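Local coordinates for protein angiotensin-converting enzyme (Anopheles gambiae, PDB 6S1Y) that probably acts as a zinc-dependent peptidase of the angiotensin-converting enzyme family, cleaving small peptides in the mosquito, at residues E20-E23 against Q24-Q27; L83-R86 against I87-A91; N178-A181 against A182-N186; Y364-Q367 against Y368-Q371; H370-V373 against E374-G377. All coordinates share one frame; numbering follows the deposited sequence.

Contact 1: residues E20-E23 against Q24-Q27; sequences EWIE and QRYQ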
# COMPACT_ATOMS: atom_id res chain seq x y z
N GLU A 20 -5.07 -20.45 -26.01
CA GLU A 20 -5.83 -21.12 -24.96
C GLU A 20 -5.05 -22.29 -24.37
O GLU A 20 -5.11 -22.52 -23.16
CB GLU A 20 -7.17 -21.59 -25.52
CG GLU A 20 -8.33 -21.50 -24.54
CD GLU A 20 -9.68 -21.53 -25.23
OE1 GLU A 20 -10.60 -22.23 -24.74
OE2 GLU A 20 -9.84 -20.85 -26.27
N TRP A 21 -4.32 -23.03 -25.20
CA TRP A 21 -3.45 -24.08 -24.67
C TRP A 21 -2.25 -23.47 -23.96
O TRP A 21 -1.79 -24.00 -22.94
CB TRP A 21 -2.99 -25.01 -25.80
CG TRP A 21 -1.82 -25.90 -25.43
CD1 TRP A 21 -0.64 -26.03 -26.11
CD2 TRP A 21 -1.73 -26.78 -24.30
NE1 TRP A 21 0.18 -26.93 -25.47
CE2 TRP A 21 -0.46 -27.41 -24.36
CE3 TRP A 21 -2.59 -27.10 -23.24
CZ2 TRP A 21 -0.04 -28.33 -23.40
CZ3 TRP A 21 -2.17 -28.01 -22.29
CH2 TRP A 21 -0.91 -28.62 -22.38
N ILE A 22 -1.72 -22.36 -24.48
CA ILE A 22 -0.63 -21.67 -23.81
C ILE A 22 -1.10 -21.13 -22.46
O ILE A 22 -0.39 -21.27 -21.45
CB ILE A 22 -0.08 -20.55 -24.72
CG1 ILE A 22 0.52 -21.14 -26.00
CG2 ILE A 22 0.95 -19.73 -23.97
CD1 ILE A 22 1.05 -20.12 -26.98
N GLU A 23 -2.29 -20.54 -22.42
CA GLU A 23 -2.81 -19.98 -21.18
C GLU A 23 -2.82 -21.01 -20.05
O GLU A 23 -2.45 -20.69 -18.91
CB GLU A 23 -4.23 -19.44 -21.40
CG GLU A 23 -4.29 -18.13 -22.17
CD GLU A 23 -5.70 -17.74 -22.57
OE1 GLU A 23 -6.63 -18.56 -22.38
OE2 GLU A 23 -5.88 -16.62 -23.07
N GLN A 24 -3.26 -22.23 -20.34
CA GLN A 24 -3.32 -23.25 -19.29
C GLN A 24 -1.93 -23.66 -18.85
O GLN A 24 -1.68 -23.89 -17.66
CB GLN A 24 -4.12 -24.46 -19.77
CG GLN A 24 -5.47 -24.12 -20.41
CD GLN A 24 -6.41 -23.36 -19.48
OE1 GLN A 24 -6.36 -23.51 -18.25
NE2 GLN A 24 -7.28 -22.55 -20.07
N ARG A 25 -1.00 -23.79 -19.81
CA ARG A 25 0.39 -24.03 -19.47
C ARG A 25 0.92 -22.94 -18.54
O ARG A 25 1.44 -23.23 -17.45
CB ARG A 25 1.21 -24.10 -20.76
CG ARG A 25 2.36 -25.08 -20.77
CD ARG A 25 2.45 -25.82 -22.10
NE ARG A 25 2.68 -24.91 -23.23
CZ ARG A 25 3.87 -24.41 -23.56
NH1 ARG A 25 3.99 -23.61 -24.60
NH2 ARG A 25 4.95 -24.71 -22.84
N TYR A 26 0.77 -21.67 -18.94
CA TYR A 26 1.23 -20.54 -18.13
C TYR A 26 0.61 -20.58 -16.74
O TYR A 26 1.30 -20.46 -15.73
CB TYR A 26 0.88 -19.24 -18.86
CG TYR A 26 1.62 -17.97 -18.47
CD1 TYR A 26 2.79 -17.60 -19.12
CD2 TYR A 26 1.11 -17.11 -17.50
CE1 TYR A 26 3.45 -16.43 -18.79
CE2 TYR A 26 1.77 -15.94 -17.16
CZ TYR A 26 2.94 -15.60 -17.81
OH TYR A 26 3.59 -14.43 -17.48
N GLN A 27 -0.70 -20.79 -16.68
CA GLN A 27 -1.40 -20.74 -15.40
C GLN A 27 -0.88 -21.80 -14.42
O GLN A 27 -0.74 -21.53 -13.22
CB GLN A 27 -2.90 -20.92 -15.63
CG GLN A 27 -3.70 -21.05 -14.36
CD GLN A 27 -5.19 -20.98 -14.62
OE1 GLN A 27 -5.63 -20.72 -15.74
NE2 GLN A 27 -5.97 -21.22 -13.58
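Ile22 O takes the N-H of Tyr26 at 2.8 Å (N to O). One residue on, Gln27 N reaches Glu23 O at 2.8 Å, and Arg25 N binds Trp21 O more loosely at 3.2 Å; these are the regular i to i+4 bonds of an alpha helix. At the start of this turn the bond from Gln24 N to Glu20 O is weak. There Gln24, bent at chi2 (-59°), curls back along the helix, with its CG 3.2 Å from Glu20 O.

Trp21 and Arg25, also four residues apart, form the main side-chain pair. With its CG swung away from the backbone N (chi1 165°), the indole lies beside the carbonyl end of its residue, where Arg25 CD comes to 3.8 Å from Trp21 CZ2. Indole and guanidinium are tilted 33° to each other. Arg25 NE lies 3.9 Å from Trp21 NE1; it is buried here and has no polar partner in the model. The charge is met at NH1 of Arg25, which makes a salt bridge to Glu69.

Glu69 belongs to helix 46-70, against which Ile22 and Tyr26 also pack, Tyr26 meeting Phe59 edge-to-face. Glu23 turns to helix 81-90 for a salt bridge with Arg86, so this turn of helix 12-42 touches both helices.

Contact 2: residues L83-R86 against I87-A91; sequences LKRR and IKKLA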
# COMPACT_ATOMS: atom_id res chain seq x y z
N LEU A 83 -8.10 -10.32 -28.34
CA LEU A 83 -7.10 -11.33 -28.66
C LEU A 83 -5.71 -10.73 -28.75
O LEU A 83 -4.74 -11.30 -28.23
CB LEU A 83 -7.44 -12.03 -29.98
CG LEU A 83 -6.67 -13.34 -30.18
CD1 LEU A 83 -7.33 -14.44 -29.35
CD2 LEU A 83 -6.57 -13.74 -31.63
N LYS A 84 -5.58 -9.58 -29.43
CA LYS A 84 -4.30 -8.88 -29.45
C LYS A 84 -3.79 -8.66 -28.03
O LYS A 84 -2.59 -8.73 -27.77
CB LYS A 84 -4.44 -7.53 -30.16
CG LYS A 84 -4.73 -7.59 -31.65
CD LYS A 84 -4.59 -6.19 -32.27
CE LYS A 84 -5.36 -6.06 -33.57
NZ LYS A 84 -4.99 -4.85 -34.35
N ARG A 85 -4.71 -8.39 -27.10
CA ARG A 85 -4.33 -8.05 -25.74
C ARG A 85 -3.87 -9.28 -24.97
O ARG A 85 -2.97 -9.20 -24.14
CB ARG A 85 -5.50 -7.38 -25.04
CG ARG A 85 -5.15 -6.59 -23.80
CD ARG A 85 -6.40 -5.94 -23.21
NE ARG A 85 -6.16 -5.46 -21.86
CZ ARG A 85 -5.54 -4.32 -21.57
NH1 ARG A 85 -5.08 -3.55 -22.53
NH2 ARG A 85 -5.36 -3.97 -20.30
N ARG A 86 -4.49 -10.43 -25.23
CA ARG A 86 -4.07 -11.66 -24.58
C ARG A 86 -2.67 -12.05 -25.00
O ARG A 86 -1.91 -12.58 -24.18
CB ARG A 86 -5.06 -12.78 -24.89
CG ARG A 86 -6.39 -12.66 -24.15
CD ARG A 86 -7.51 -13.44 -24.85
NE ARG A 86 -7.30 -14.88 -24.83
CZ ARG A 86 -7.96 -15.75 -25.59
NH1 ARG A 86 -8.87 -15.33 -26.45
NH2 ARG A 86 -7.69 -17.05 -25.49
N ILE A 87 -2.31 -11.79 -26.25
CA ILE A 87 -1.00 -12.17 -26.75
C ILE A 87 0.08 -11.23 -26.20
O ILE A 87 1.19 -11.67 -25.89
CB ILE A 87 -0.99 -12.19 -28.29
CG1 ILE A 87 -1.83 -13.35 -28.81
CG2 ILE A 87 0.44 -12.28 -28.81
CD1 ILE A 87 -2.55 -13.04 -30.10
N LYS A 88 -0.23 -9.94 -26.09
CA LYS A 88 0.74 -8.98 -25.57
C LYS A 88 1.06 -9.25 -24.10
O LYS A 88 2.23 -9.23 -23.70
CB LYS A 88 0.22 -7.55 -25.76
CG LYS A 88 1.19 -6.45 -25.30
CD LYS A 88 0.55 -5.06 -25.36
CE LYS A 88 -0.42 -4.81 -24.20
NZ LYS A 88 -1.71 -4.17 -24.63
N LYS A 89 0.04 -9.51 -23.29
CA LYS A 89 0.26 -9.70 -21.86
C LYS A 89 0.94 -11.04 -21.57
O LYS A 89 1.72 -11.15 -20.62
CB LYS A 89 -1.06 -9.59 -21.10
CG LYS A 89 -1.65 -8.18 -21.20
CD LYS A 89 -2.98 -8.04 -20.49
CE LYS A 89 -2.82 -7.52 -19.08
NZ LYS A 89 -2.74 -6.03 -19.04
N LEU A 90 0.65 -12.06 -22.38
CA LEU A 90 1.33 -13.33 -22.22
C LEU A 90 2.79 -13.24 -22.64
O LEU A 90 3.62 -14.00 -22.15
CB LEU A 90 0.62 -14.41 -23.02
CG LEU A 90 -0.54 -15.06 -22.30
CD1 LEU A 90 -1.40 -15.83 -23.29
CD2 LEU A 90 -0.03 -15.98 -21.19
N ALA A 91 3.11 -12.33 -23.54
CA ALA A 91 4.47 -12.18 -24.03
C ALA A 91 5.32 -11.26 -23.17
O ALA A 91 6.52 -11.11 -23.45
CB ALA A 91 4.45 -11.66 -25.47
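Arg85 and Lys89 share one flank of the helix, a turn apart, their ends heading in the same direction, with Lys89 CD over one face of the arginine's guanidinium. The Arg85 chain is stretched out, whereas Lys89 bends at chi3 (95°) and chi4 (84°), which brings NZ to 3.6 Å from Arg85 NH2. Two positive groups this close would ordinarily repel, but both have a common outside partner: Lys89 NZ bonds to Ser550 OG and Arg85 NH2 to Ser550 O. Lys88, three residues on from Arg85, slants across it, its NZ 4.0 Å from Arg85 NH1, so three basic ends gather along this flank and would tend to favour acceptors and water around them.

Leu83 and Ile87 meet on another side of the helix. Here Ile87 CD1 stops 4.1 Å from Leu83 CG and rests 3.4 Å from Leu83 O. The same carbonyl accepts the N-H of Ile87 at 3.2 Å (N to O). Leu90 folds in a similar way one turn later, its CG 3.4 Å from Arg86 O, while its own N is bonded to that oxygen.

Arg86 packs on Ser16 and Val19 of helix 12-42, and Leu90 on Tyr26 of the same helix. Apolar residues on one flank and a row of lysines and arginines on another make helix 81-90 a short amphipathic helix, laid against the long N-terminal helix.

Contact 3: residues N178-A181 against A182-N186; sequences NRQA and ALRNN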
# COMPACT_ATOMS: atom_id res chain seq x y z
N ASN A 178 17.91 -5.54 -12.14
CA ASN A 178 16.62 -4.96 -12.51
C ASN A 178 16.78 -4.13 -13.77
O ASN A 178 15.90 -4.12 -14.63
CB ASN A 178 16.07 -4.11 -11.35
CG ASN A 178 14.87 -3.22 -11.78
OD1 ASN A 178 15.04 -2.25 -12.51
ND2 ASN A 178 13.68 -3.57 -11.32
N ARG A 179 17.92 -3.45 -13.90
CA ARG A 179 18.20 -2.68 -15.10
C ARG A 179 18.42 -3.58 -16.30
O ARG A 179 17.85 -3.35 -17.38
CB ARG A 179 19.41 -1.78 -14.87
CG ARG A 179 19.61 -0.77 -15.97
CD ARG A 179 20.80 0.11 -15.68
NE ARG A 179 21.13 0.87 -16.88
CZ ARG A 179 22.04 0.50 -17.79
NH1 ARG A 179 22.73 -0.63 -17.63
NH2 ARG A 179 22.25 1.26 -18.85
N GLN A 180 19.25 -4.62 -16.14
CA GLN A 180 19.48 -5.56 -17.25
C GLN A 180 18.17 -6.13 -17.77
O GLN A 180 18.01 -6.33 -18.98
CB GLN A 180 20.41 -6.68 -16.80
CG GLN A 180 21.86 -6.28 -16.73
CD GLN A 180 22.35 -5.75 -18.07
OE1 GLN A 180 22.88 -4.64 -18.15
NE2 GLN A 180 22.15 -6.53 -19.14
N ALA A 181 17.22 -6.39 -16.88
CA ALA A 181 15.96 -6.98 -17.33
C ALA A 181 15.13 -5.96 -18.10
O ALA A 181 14.43 -6.32 -19.06
CB ALA A 181 15.18 -7.52 -16.14
N ALA A 182 15.18 -4.69 -17.69
CA ALA A 182 14.44 -3.66 -18.41
C ALA A 182 15.01 -3.46 -19.81
O ALA A 182 14.25 -3.32 -20.78
CB ALA A 182 14.49 -2.35 -17.63
N LEU A 183 16.34 -3.43 -19.93
CA LEU A 183 16.99 -3.31 -21.23
C LEU A 183 16.64 -4.49 -22.14
O LEU A 183 16.28 -4.30 -23.31
CB LEU A 183 18.50 -3.21 -21.05
CG LEU A 183 18.99 -1.97 -20.30
CD1 LEU A 183 20.50 -1.92 -20.23
CD2 LEU A 183 18.47 -0.72 -20.98
N ARG A 184 16.71 -5.72 -21.61
CA ARG A 184 16.34 -6.89 -22.38
C ARG A 184 14.87 -6.89 -22.79
O ARG A 184 14.48 -7.70 -23.65
CB ARG A 184 16.66 -8.17 -21.60
CG ARG A 184 18.14 -8.45 -21.45
CD ARG A 184 18.41 -9.79 -20.79
NE ARG A 184 19.56 -10.45 -21.40
CZ ARG A 184 20.80 -10.43 -20.90
NH1 ARG A 184 21.07 -9.78 -19.76
NH2 ARG A 184 21.76 -11.07 -21.54
N ASN A 185 14.03 -6.04 -22.19
CA ASN A 185 12.64 -5.90 -22.60
C ASN A 185 12.40 -4.64 -23.43
O ASN A 185 11.25 -4.31 -23.70
CB ASN A 185 11.72 -5.87 -21.38
CG ASN A 185 11.20 -7.25 -21.00
OD1 ASN A 185 10.12 -7.66 -21.44
ND2 ASN A 185 11.95 -7.96 -20.16
N ASN A 186 13.46 -3.92 -23.80
CA ASN A 186 13.36 -2.72 -24.63
C ASN A 186 12.79 -1.52 -23.86
O ASN A 186 12.19 -0.63 -24.46
CB ASN A 186 12.53 -2.97 -25.90
CG ASN A 186 13.20 -3.96 -26.84
OD1 ASN A 186 14.41 -4.18 -26.77
ND2 ASN A 186 12.40 -4.57 -27.72
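Ala181 O is held by two N-H groups of Asn185. The side-chain amide does most of the work: ND2 reaches the carbonyl oxygen at 3.2 Å, with an N-H...O angle of 166° and the oxygen close to the amide plane. The backbone N of Asn185 lies at the same distance from Ala181 O, but the angle is poor and the bond weak; that N-H is also bonded to Ala182 O. Before that point the chain is regularly helical, with Arg184 N bonded to Gln180 O at 3.0 Å and Leu183 N bonded to Arg179 O at 3.0 Å.

Helix 168-184 stops here in a Schellman motif. Asn186, with positive phi (73°), is its C-prime residue; Asn186 N turns back to Leu183 O at 2.9 Å, and the N of the following residue reaches Ala182 O. The Asn185 side chain thus caps a carbonyl that the helical pattern no longer serves well.

Van der Waals contact comes from Leu183, whose CD1 lies over one face of the Arg179 guanidinium, 3.7 Å from NH1 and nearer the edge of the group than its middle. The stretched Arg179 chain carries its flat end to Leu183, one turn on, the two side chains crossing at a slant.

Between polar side chains, Gln180 NE2 and Arg184 NH1 come to 3.5 Å, but both are donors and make no bond; amide and guanidinium planes stand 75° apart. On the side facing residues 94-98, Asn178 ND2 is bonded to Tyr95 OH, Ala181 and Gln180 pack on Leu98, and Asn185 ND2 has a further, weak bond to Gly94 O.

Contact 4: residues Y364-Q367 against Y368-Q371; sequences YYLQ and YQHQ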
# COMPACT_ATOMS: atom_id res chain seq x y z
N TYR A 364 -11.17 -8.95 -5.10
CA TYR A 364 -10.82 -8.71 -6.49
C TYR A 364 -10.42 -10.04 -7.15
O TYR A 364 -10.90 -10.37 -8.23
CB TYR A 364 -9.69 -7.69 -6.55
CG TYR A 364 -9.61 -6.77 -7.78
CD1 TYR A 364 -10.26 -7.07 -8.97
CD2 TYR A 364 -8.86 -5.60 -7.72
CE1 TYR A 364 -10.15 -6.21 -10.08
CE2 TYR A 364 -8.75 -4.74 -8.80
CZ TYR A 364 -9.39 -5.04 -9.99
OH TYR A 364 -9.25 -4.15 -11.04
N TYR A 365 -9.57 -10.81 -6.47
CA TYR A 365 -9.22 -12.15 -6.94
C TYR A 365 -10.48 -12.94 -7.29
O TYR A 365 -10.60 -13.49 -8.39
CB TYR A 365 -8.40 -12.90 -5.88
CG TYR A 365 -7.04 -12.30 -5.48
CD1 TYR A 365 -6.33 -11.45 -6.33
CD2 TYR A 365 -6.48 -12.59 -4.24
CE1 TYR A 365 -5.11 -10.92 -5.96
CE2 TYR A 365 -5.25 -12.06 -3.86
CZ TYR A 365 -4.57 -11.23 -4.72
OH TYR A 365 -3.36 -10.71 -4.32
N LEU A 366 -11.45 -12.99 -6.36
CA LEU A 366 -12.64 -13.80 -6.58
C LEU A 366 -13.46 -13.28 -7.75
O LEU A 366 -14.04 -14.08 -8.49
CB LEU A 366 -13.50 -13.84 -5.31
CG LEU A 366 -12.82 -14.57 -4.15
CD1 LEU A 366 -13.55 -14.32 -2.85
CD2 LEU A 366 -12.71 -16.10 -4.41
N GLN A 367 -13.47 -11.96 -7.97
CA GLN A 367 -14.31 -11.40 -9.02
C GLN A 367 -13.76 -11.65 -10.42
O GLN A 367 -14.53 -11.67 -11.39
CB GLN A 367 -14.49 -9.89 -8.82
CG GLN A 367 -15.37 -9.54 -7.63
CD GLN A 367 -16.82 -9.93 -7.84
OE1 GLN A 367 -17.36 -9.76 -8.93
NE2 GLN A 367 -17.46 -10.46 -6.81
N TYR A 368 -12.45 -11.82 -10.58
CA TYR A 368 -11.91 -12.01 -11.92
C TYR A 368 -11.28 -13.39 -12.13
O TYR A 368 -10.64 -13.62 -13.16
CB TYR A 368 -10.91 -10.89 -12.28
CG TYR A 368 -9.63 -10.74 -11.46
CD1 TYR A 368 -8.78 -11.82 -11.21
CD2 TYR A 368 -9.23 -9.48 -10.99
CE1 TYR A 368 -7.59 -11.66 -10.48
CE2 TYR A 368 -8.05 -9.31 -10.27
CZ TYR A 368 -7.23 -10.39 -10.02
OH TYR A 368 -6.06 -10.22 -9.31
N GLN A 369 -11.48 -14.33 -11.20
CA GLN A 369 -10.85 -15.63 -11.32
C GLN A 369 -11.37 -16.46 -12.49
O GLN A 369 -10.72 -17.43 -12.87
CB GLN A 369 -11.02 -16.42 -10.02
CG GLN A 369 -12.43 -16.78 -9.65
CD GLN A 369 -12.47 -17.66 -8.41
OE1 GLN A 369 -11.43 -18.12 -7.94
NE2 GLN A 369 -13.66 -17.88 -7.88
N HIS A 370 -12.51 -16.07 -13.08
CA HIS A 370 -13.00 -16.73 -14.29
C HIS A 370 -12.28 -16.28 -15.55
O HIS A 370 -12.55 -16.82 -16.62
CB HIS A 370 -14.50 -16.45 -14.46
CG HIS A 370 -14.78 -15.02 -14.79
ND1 HIS A 370 -15.04 -14.07 -13.82
CD2 HIS A 370 -14.79 -14.36 -15.97
CE1 HIS A 370 -15.23 -12.89 -14.40
NE2 HIS A 370 -15.08 -13.04 -15.70
N GLN A 371 -11.42 -15.28 -15.46
CA GLN A 371 -10.73 -14.78 -16.65
C GLN A 371 -9.52 -15.64 -16.98
O GLN A 371 -9.06 -16.43 -16.15
CB GLN A 371 -10.28 -13.33 -16.43
CG GLN A 371 -11.41 -12.33 -16.18
CD GLN A 371 -11.82 -11.55 -17.43
OE1 GLN A 371 -11.21 -11.66 -18.49
NE2 GLN A 371 -12.86 -10.75 -17.30
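Tyr368 lays one face of its ring over the backbone of the preceding turn. Tyr364 O stands 3.3 Å above the ring plane near the rim, and the CA of Tyr365 makes a CH-pi contact 4.2 Å from the Tyr368 ring centroid. At the edge, in plane, comes CE1 of Tyr364. The two rings meet obliquely, planes at 55°, and they touch closely, with Tyr364 CD1 3.3 Å from Tyr368 CD2. A third ring, that of Tyr365, receives Tyr368 OH at its edge, near its plane, 3.2 Å from Tyr365 CD1.

What folds Tyr368 back over the helix end is its first torsion, 63°, which sets CG between the backbone N and the carbonyl carbon. Tyr364 O lies against the ring, accepts the N-H of Tyr368 at 3.2 Å (N to O) and takes a weak bond from Gln367 N. Another weak bond runs from Tyr368 N to Tyr365 O. Beyond this the chain leaves the helix in a type I beta turn from Tyr368 to Gln371, closed by Gln371 N on Tyr368 O at 2.9 Å. The edge of the His370 ring comes back to Gln367 O, with CE1 3.3 Å away.

This is the C-terminal end of helix 349-368, which carries the zinc ligands His357 and His361. Tyr368 OH bonds to His384 on helix 381-395, one residue before the third ligand, Glu385; Tyr365 OH reaches Ala330 of strand 329-332, and Tyr364 packs against helix 536-547.

Contact 5: residues H370-V373 against E374-G377; sequences HQPV and EFRG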
# COMPACT_ATOMS: atom_id res chain seq x y z
N HIS A 370 -12.51 -16.07 -13.08
CA HIS A 370 -13.00 -16.73 -14.29
C HIS A 370 -12.28 -16.28 -15.55
O HIS A 370 -12.55 -16.82 -16.62
CB HIS A 370 -14.50 -16.45 -14.46
CG HIS A 370 -14.78 -15.02 -14.79
ND1 HIS A 370 -15.04 -14.07 -13.82
CD2 HIS A 370 -14.79 -14.36 -15.97
CE1 HIS A 370 -15.23 -12.89 -14.40
NE2 HIS A 370 -15.08 -13.04 -15.70
N GLN A 371 -11.42 -15.28 -15.46
CA GLN A 371 -10.73 -14.78 -16.65
C GLN A 371 -9.52 -15.64 -16.98
O GLN A 371 -9.06 -16.43 -16.15
CB GLN A 371 -10.28 -13.33 -16.43
CG GLN A 371 -11.41 -12.33 -16.18
CD GLN A 371 -11.82 -11.55 -17.43
OE1 GLN A 371 -11.21 -11.66 -18.49
NE2 GLN A 371 -12.86 -10.75 -17.30
N PRO A 372 -8.99 -15.52 -18.19
CA PRO A 372 -7.69 -16.15 -18.48
C PRO A 372 -6.61 -15.57 -17.58
O PRO A 372 -6.70 -14.45 -17.08
CB PRO A 372 -7.44 -15.81 -19.95
CG PRO A 372 -8.38 -14.69 -20.26
CD PRO A 372 -9.56 -14.85 -19.36
N VAL A 373 -5.55 -16.37 -17.39
CA VAL A 373 -4.57 -16.08 -16.35
C VAL A 373 -3.96 -14.69 -16.53
O VAL A 373 -3.77 -13.96 -15.55
CB VAL A 373 -3.47 -17.17 -16.33
CG1 VAL A 373 -2.76 -17.28 -17.70
CG2 VAL A 373 -2.48 -16.88 -15.22
N GLU A 374 -3.65 -14.29 -17.77
CA GLU A 374 -2.99 -13.02 -17.99
C GLU A 374 -3.92 -11.82 -17.84
O GLU A 374 -3.46 -10.68 -17.93
CB GLU A 374 -2.33 -13.00 -19.38
CG GLU A 374 -3.29 -12.93 -20.56
CD GLU A 374 -3.87 -14.29 -20.96
OE1 GLU A 374 -4.11 -14.49 -22.17
OE2 GLU A 374 -4.09 -15.14 -20.08
N PHE A 375 -5.22 -12.03 -17.63
CA PHE A 375 -6.13 -10.96 -17.26
C PHE A 375 -6.48 -10.99 -15.78
O PHE A 375 -7.25 -10.13 -15.32
CB PHE A 375 -7.43 -11.03 -18.08
CG PHE A 375 -7.28 -10.62 -19.52
CD1 PHE A 375 -6.12 -10.04 -19.99
CD2 PHE A 375 -8.33 -10.80 -20.40
CE1 PHE A 375 -6.01 -9.65 -21.33
CE2 PHE A 375 -8.22 -10.43 -21.74
CZ PHE A 375 -7.07 -9.85 -22.20
N ARG A 376 -5.95 -11.94 -15.03
CA ARG A 376 -6.23 -12.05 -13.60
C ARG A 376 -5.29 -11.12 -12.82
O ARG A 376 -4.37 -11.55 -12.13
CB ARG A 376 -6.13 -13.50 -13.15
CG ARG A 376 -7.26 -14.36 -13.70
CD ARG A 376 -7.10 -15.83 -13.40
NE ARG A 376 -7.42 -16.17 -12.02
CZ ARG A 376 -7.59 -17.41 -11.58
NH1 ARG A 376 -7.47 -18.43 -12.43
NH2 ARG A 376 -7.88 -17.64 -10.29
N GLY A 377 -5.55 -9.82 -12.98
CA GLY A 377 -4.90 -8.77 -12.23
C GLY A 377 -5.77 -7.53 -12.22
O GLY A 377 -6.84 -7.49 -12.82
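Glu374 bends its carboxylate back over the residues just before it, and OE2 ends up buried with no hydrogen-bonding partner in the model. Chi1 of 71° and chi2 of -83° curl the chain so that OE2 lies 3.4 Å from Pro372 CB. It also comes 3.3 Å from Val373 N, but the angle is too poor for a hydrogen bond.

The backbone beneath makes a short 3-10 turn. Phe375 N is bonded to Pro372 O at 2.9 Å and Arg376 N to Val373 O at 3.0 Å. Arg376 then forms the centre of an inverse gamma turn, which takes the chain on toward helix 381-395.

The Gln371 amide crosses the Phe375 ring at a slant, the planes 59° apart, and points OE1 at the ring's edge, 3.6 Å from Phe375 CD2; its NE2 binds Ala547 O. Pro372 CG lies 3.9 Å from the same carbon, Phe375 CD2. Arg376 runs its methylenes back along the preceding backbone, CD 3.4 Å from Gln371 O, and delivers NH2 to Ala335 O.

Glu374 OE1 lies close to Glu23 OE2 of helix 12-42, so two carboxylates meet here. Such a pair in a partly buried place is consistent with a proton held between the two acids, and Arg86, salt-bridged to Glu23, would ease the remaining charge.

How the contacts relate
Contacts 1, 2, 4 and 5 lie within about 18 Å of one another between centres; contact 3 is 20 to 30 Å from each of them. In chain order, helix 12-42 (contact 1) comes first, then helix 81-90 (contact 2), the end of helix 168-184 (contact 3), and the stretch 364-377 (contacts 4 and 5). Contacts 1, 2 and 5 form a triangle with centres 11 to 12 Å apart, and contact 4 shares His370 and Gln371 with contact 5. The loop leaving the zinc-bearing helix 349-368 is thus packed against two N-terminal helices, tying that region to residues far back in sequence. Contact 3 approaches contact 2 to about 5 Å between nearest atoms, without touching.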